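Local coordinates for glycosyl hydrolase family 88 (Pedobacter heparinus, PDB 3WIW), which acts as an unsaturated glucuronyl hydrolase specific for heparin, removing the unsaturated uronic acid from the ends of heparin-derived fragments, at residues 146-151 against 180-185; 253-258 against 268-273. All coordinates share one frame; numbering follows the deposited sequence. Where two conformers were deposited one is given.

Contact 1 (146-151 against 180-185)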
# COMPACT_ATOMS: atom_id res chain seq x y z
N ALA A 146 -16.64 -6.97 8.94
CA ALA A 146 -16.93 -7.71 10.16
C ALA A 146 -15.84 -8.75 10.39
O ALA A 146 -15.41 -8.96 11.53
CB ALA A 146 -18.30 -8.37 10.07
N ASN A 147 -15.38 -9.40 9.33
CA ASN A 147 -14.32 -10.40 9.47
C ASN A 147 -12.98 -9.81 9.87
O ASN A 147 -12.21 -10.42 10.62
CB ASN A 147 -14.18 -11.22 8.18
CG ASN A 147 -15.32 -12.22 8.02
OD1 ASN A 147 -15.85 -12.74 9.01
ND2 ASN A 147 -15.71 -12.49 6.78
N LEU A 148 -12.70 -8.60 9.39
CA LEU A 148 -11.47 -7.93 9.77
C LEU A 148 -11.54 -7.52 11.25
O LEU A 148 -10.60 -7.76 12.02
CB LEU A 148 -11.23 -6.72 8.88
CG LEU A 148 -9.93 -5.96 9.17
CD1 LEU A 148 -8.71 -6.88 9.14
CD2 LEU A 148 -9.77 -4.83 8.15
N TYR A 149 -12.66 -6.94 11.65
CA TYR A 149 -12.83 -6.53 13.03
C TYR A 149 -12.75 -7.72 13.98
O TYR A 149 -12.23 -7.60 15.09
CB TYR A 149 -14.18 -5.85 13.21
CG TYR A 149 -14.57 -5.64 14.64
CD1 TYR A 149 -13.94 -4.67 15.43
CD2 TYR A 149 -15.57 -6.41 15.22
CE1 TYR A 149 -14.30 -4.46 16.75
CE2 TYR A 149 -15.94 -6.22 16.52
CZ TYR A 149 -15.32 -5.24 17.29
OH TYR A 149 -15.74 -5.08 18.59
N ALA A 150 -13.25 -8.88 13.55
CA ALA A 150 -13.20 -10.09 14.39
C ALA A 150 -11.77 -10.45 14.81
O ALA A 150 -11.56 -11.10 15.83
CB ALA A 150 -13.86 -11.28 13.70
N ARG A 151 -10.79 -10.01 14.02
CA ARG A 151 -9.38 -10.31 14.31
C ARG A 151 -8.77 -9.36 15.36
O ARG A 151 -7.66 -9.60 15.83
CB ARG A 151 -8.58 -10.29 13.00
CG ARG A 151 -9.07 -11.34 12.01
CD ARG A 151 -8.13 -11.50 10.81
NE ARG A 151 -6.77 -11.91 11.23
CZ ARG A 151 -6.42 -13.16 11.56
NH1 ARG A 151 -7.29 -14.16 11.45
NH2 ARG A 151 -5.18 -13.39 12.01
N GLU A 180 -7.47 1.28 7.13
CA GLU A 180 -8.26 2.24 6.35
C GLU A 180 -9.68 1.68 6.12
O GLU A 180 -10.69 2.38 6.25
CB GLU A 180 -7.57 2.57 5.03
CG GLU A 180 -8.27 3.75 4.35
CD GLU A 180 -7.65 4.17 3.05
OE1 GLU A 180 -8.29 4.95 2.31
OE2 GLU A 180 -6.50 3.78 2.79
N TYR A 181 -9.72 0.40 5.76
CA TYR A 181 -10.96 -0.33 5.56
C TYR A 181 -11.88 -0.21 6.78
O TYR A 181 -13.08 0.11 6.64
CB TYR A 181 -10.62 -1.79 5.31
CG TYR A 181 -11.77 -2.70 4.87
CD1 TYR A 181 -13.05 -2.23 4.52
CD2 TYR A 181 -11.53 -4.08 4.79
CE1 TYR A 181 -14.04 -3.14 4.10
CE2 TYR A 181 -12.48 -4.97 4.37
CZ TYR A 181 -13.73 -4.51 4.03
OH TYR A 181 -14.65 -5.44 3.61
N LEU A 182 -11.35 -0.40 7.99
CA LEU A 182 -12.17 -0.33 9.19
C LEU A 182 -12.58 1.09 9.54
O LEU A 182 -13.68 1.27 10.07
CB LEU A 182 -11.47 -0.96 10.38
CG LEU A 182 -11.44 -2.47 10.48
CD1 LEU A 182 -10.84 -2.89 11.81
CD2 LEU A 182 -12.84 -3.03 10.33
N TYR A 183 -11.71 2.08 9.36
CA TYR A 183 -12.16 3.46 9.60
C TYR A 183 -13.36 3.79 8.72
O TYR A 183 -14.38 4.33 9.19
CB TYR A 183 -11.06 4.47 9.31
CG TYR A 183 -9.86 4.46 10.23
CD1 TYR A 183 -9.98 4.54 11.62
CD2 TYR A 183 -8.57 4.45 9.69
CE1 TYR A 183 -8.85 4.57 12.42
CE2 TYR A 183 -7.44 4.47 10.49
CZ TYR A 183 -7.58 4.54 11.85
OH TYR A 183 -6.47 4.58 12.65
N TRP A 184 -13.27 3.42 7.45
CA TRP A 184 -14.34 3.68 6.49
C TRP A 184 -15.59 2.90 6.89
O TRP A 184 -16.69 3.46 6.94
CB TRP A 184 -13.90 3.29 5.07
CG TRP A 184 -15.06 3.29 4.12
CD1 TRP A 184 -15.59 4.38 3.48
CD2 TRP A 184 -15.89 2.17 3.78
NE1 TRP A 184 -16.69 3.98 2.74
CE2 TRP A 184 -16.89 2.63 2.91
CE3 TRP A 184 -15.85 0.80 4.09
CZ2 TRP A 184 -17.86 1.78 2.35
CZ3 TRP A 184 -16.82 -0.05 3.55
CH2 TRP A 184 -17.82 0.45 2.69
N ALA A 185 -15.44 1.62 7.18
CA ALA A 185 -16.60 0.75 7.45
C ALA A 185 -17.30 1.12 8.76
O ALA A 185 -18.52 1.07 8.85
CB ALA A 185 -16.15 -0.70 7.47
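The backbone O of Tyr181 accepts a hydrogen bond from the N of Ala185 at 2.9 Å, a regular helical bond, while at the other end of the same residue the phenol OH bonds to the backbone O of Leu141 on helix 138-150. This second bond fixes the far end of a buried ring that meets Leu148 through CD2. Across the contact the meeting is wholly apolar. With its CG anti to the backbone N (chi1 -178°), Leu148 sends its CD2 methyl toward helix 175-188, where it touches two residues at once: Leu182 CG at 3.7 Å and Tyr181 CD2 at 3.9 Å. The methyl comes to the tyrosine ring at a slant. The two leucines pass at an oblique angle as well, Leu148 CG lying 4.0 Å from Leu182 CG. The CD2 branch of Leu182 lies against Tyr149, 4.2 Å from its CB; the phenol ring of that tyrosine leads away to meet Trp194 of helix 192-208. Cut back to an alanine, Leu182 would probably leave Tyr149 CB without its mate here and Leu148 CD2 with Tyr181 alone of its two partners, opening a gap between the helices. The axes of the segments 146-150 and 180-185 come no closer than 10.1 Å, with their directions at 118°, a separation bridged by the two leucines and Tyr181. Leu148 also touches Leu117 of helix 117-132, and its side chain is about 7 Å from that of Asp116, the predicted nucleophile. The arrangement is helix-helix packing within the alpha6/alpha6 barrel, the fold of this family 88 hydrolase, close to the probable active site.

Contact 2 (253-258 against 268-273)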
# COMPACT_ATOMS: atom_id res chain seq x y z
N TYR A 253 2.68 5.89 5.65
CA TYR A 253 1.35 5.94 5.06
C TYR A 253 0.28 5.68 6.13
O TYR A 253 -0.74 6.37 6.17
CB TYR A 253 1.28 4.90 3.96
CG TYR A 253 0.11 5.00 3.01
CD1 TYR A 253 -1.20 4.74 3.44
CD2 TYR A 253 0.31 5.30 1.66
CE1 TYR A 253 -2.27 4.75 2.55
CE2 TYR A 253 -0.76 5.33 0.77
CZ TYR A 253 -2.04 5.04 1.22
OH TYR A 253 -3.09 5.03 0.33
N GLY A 254 0.51 4.67 6.98
CA GLY A 254 -0.45 4.27 8.00
C GLY A 254 -0.82 5.45 8.89
O GLY A 254 -2.00 5.61 9.24
N TYR A 255 0.16 6.28 9.27
CA TYR A 255 -0.12 7.40 10.19
C TYR A 255 -0.67 8.61 9.45
O TYR A 255 -1.50 9.33 10.02
CB TYR A 255 1.08 7.72 11.12
CG TYR A 255 1.17 6.59 12.10
CD1 TYR A 255 0.25 6.51 13.15
CD2 TYR A 255 2.04 5.52 11.91
CE1 TYR A 255 0.24 5.45 14.02
CE2 TYR A 255 2.02 4.44 12.77
CZ TYR A 255 1.11 4.40 13.82
OH TYR A 255 1.10 3.31 14.64
N THR A 256 -0.26 8.82 8.20
CA THR A 256 -0.84 9.87 7.38
C THR A 256 -2.34 9.60 7.16
O THR A 256 -3.19 10.47 7.37
CB THR A 256 -0.07 9.98 6.05
OG1 THR A 256 1.30 10.30 6.34
CG2 THR A 256 -0.68 11.05 5.19
N MET A 257 -2.65 8.36 6.78
CA MET A 257 -4.03 7.93 6.56
C MET A 257 -4.82 7.91 7.89
O MET A 257 -5.99 8.33 7.92
CB MET A 257 -4.04 6.58 5.84
CG MET A 257 -5.39 5.89 5.74
SD MET A 257 -5.85 4.92 7.21
CE MET A 257 -4.54 3.69 7.19
N SER A 258 -4.21 7.46 8.99
CA SER A 258 -4.93 7.45 10.27
C SER A 258 -5.25 8.87 10.70
O SER A 258 -6.32 9.10 11.26
CB SER A 258 -4.11 6.76 11.36
OG SER A 258 -4.09 5.35 11.16
N ILE A 268 -0.54 12.65 13.11
CA ILE A 268 0.19 13.51 12.17
C ILE A 268 1.59 13.84 12.71
O ILE A 268 2.56 13.89 11.96
CB ILE A 268 -0.61 14.79 11.76
CG1 ILE A 268 0.02 15.45 10.53
CG2 ILE A 268 -0.69 15.79 12.90
CD1 ILE A 268 -0.78 16.65 10.04
N GLU A 269 1.69 14.04 14.02
CA GLU A 269 3.00 14.26 14.63
C GLU A 269 3.89 13.06 14.37
O GLU A 269 5.05 13.19 13.98
CB GLU A 269 2.87 14.51 16.13
CG GLU A 269 2.13 15.80 16.49
CD GLU A 269 1.63 15.83 17.93
OE1 GLU A 269 1.76 14.81 18.65
OE2 GLU A 269 1.09 16.88 18.35
N HIS A 270 3.34 11.86 14.56
CA HIS A 270 4.12 10.65 14.33
C HIS A 270 4.51 10.52 12.86
O HIS A 270 5.66 10.20 12.54
CB HIS A 270 3.37 9.43 14.84
CG HIS A 270 4.24 8.23 15.04
ND1 HIS A 270 5.26 8.21 15.97
CD2 HIS A 270 4.23 7.02 14.46
CE1 HIS A 270 5.84 7.02 15.94
NE2 HIS A 270 5.24 6.28 15.02
N ALA A 271 3.57 10.82 11.97
CA ALA A 271 3.86 10.81 10.54
C ALA A 271 5.02 11.74 10.17
O ALA A 271 5.89 11.37 9.36
CB ALA A 271 2.63 11.13 9.72
N GLU A 272 5.06 12.93 10.76
CA GLU A 272 6.14 13.85 10.46
C GLU A 272 7.48 13.34 10.97
O GLU A 272 8.50 13.54 10.31
CB GLU A 272 5.84 15.27 10.97
CG GLU A 272 4.70 15.93 10.21
CD GLU A 272 4.76 17.45 10.32
OE1 GLU A 272 4.00 17.99 11.15
OE2 GLU A 272 5.57 18.08 9.58
N HIS A 273 7.48 12.70 12.14
CA HIS A 273 8.73 12.11 12.66
C HIS A 273 9.23 10.99 11.74
O HIS A 273 10.43 10.93 11.42
CB HIS A 273 8.57 11.56 14.09
CG HIS A 273 8.37 12.62 15.13
ND1 HIS A 273 9.23 13.69 15.27
CD2 HIS A 273 7.44 12.75 16.11
CE1 HIS A 273 8.82 14.45 16.27
NE2 HIS A 273 7.74 13.90 16.79
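Tyr255 and His270 form a T-shaped pair: the imidazole turns its edge to one face of the phenol ring, the centroids 4.8 Å apart and the planes at 80°. The CD2 corner of His270 does the touching. It stands 3.6 Å above the plane of the Tyr255 ring, displaced toward the rim on the side of Tyr255 CD2, so the approach is of the CH-pi kind and uses neither ring nitrogen. His270 reaches this place because its CG is anti to the backbone N (chi1 -162°), which carries the imidazole toward helix 245-262. The phenol is held from its far end by a hydrogen bond between its OH and the backbone O of Ala202. Beside the rings, the small side chain of Ala271 lets the backbones close in, with Tyr255 CA 5.3 Å from Ala271 CA. Ala271 CB packs 4.0 Å from Tyr255 CB and 3.7 Å from Thr256 OG1, a hydroxyl that bonds back to the O of Leu252 one turn earlier in its own helix. This is the tight side of the contact. The opposite flank of helix 265-279 is looser, for Glu269 and His273 reach outward to solvent and take no part, though the His273 ring does stack on Tyr214. The two helices follow one another closely in the chain and run nearly antiparallel, the segment axes 8.1 Å apart at 151°, as in a helical hairpin. Neighbours close in around them: helix 192-208 covers the ring pair through Met206, Phe210 adds a further edge-to-face partner for His270, helix 175-188 meets Tyr255 through Leu176, and helix 306-322 lies against Thr256 and Ile268.

Both contacts are buried and cover nearly equal areas, yet they share no helix: contact 1 joins helices 138-150 and 175-188, contact 2 helices 245-262 and 265-279. Their bridge is the meeting of 175-188 with 245-262, where Tyr183 OH lies 2.9 Å from Ser258 OG in a probable hydrogen bond and Met257 SD packs on Glu180 CB and the Tyr183 ring. Contact 1 spans widely separated, steeply inclined axes with two leucines and parts of two tyrosines; contact 2, between close successive helices, combines an alanine with an aromatic pair. Neither is a surface patch, although helices 138-150 and 265-279 each also carry exposed residues.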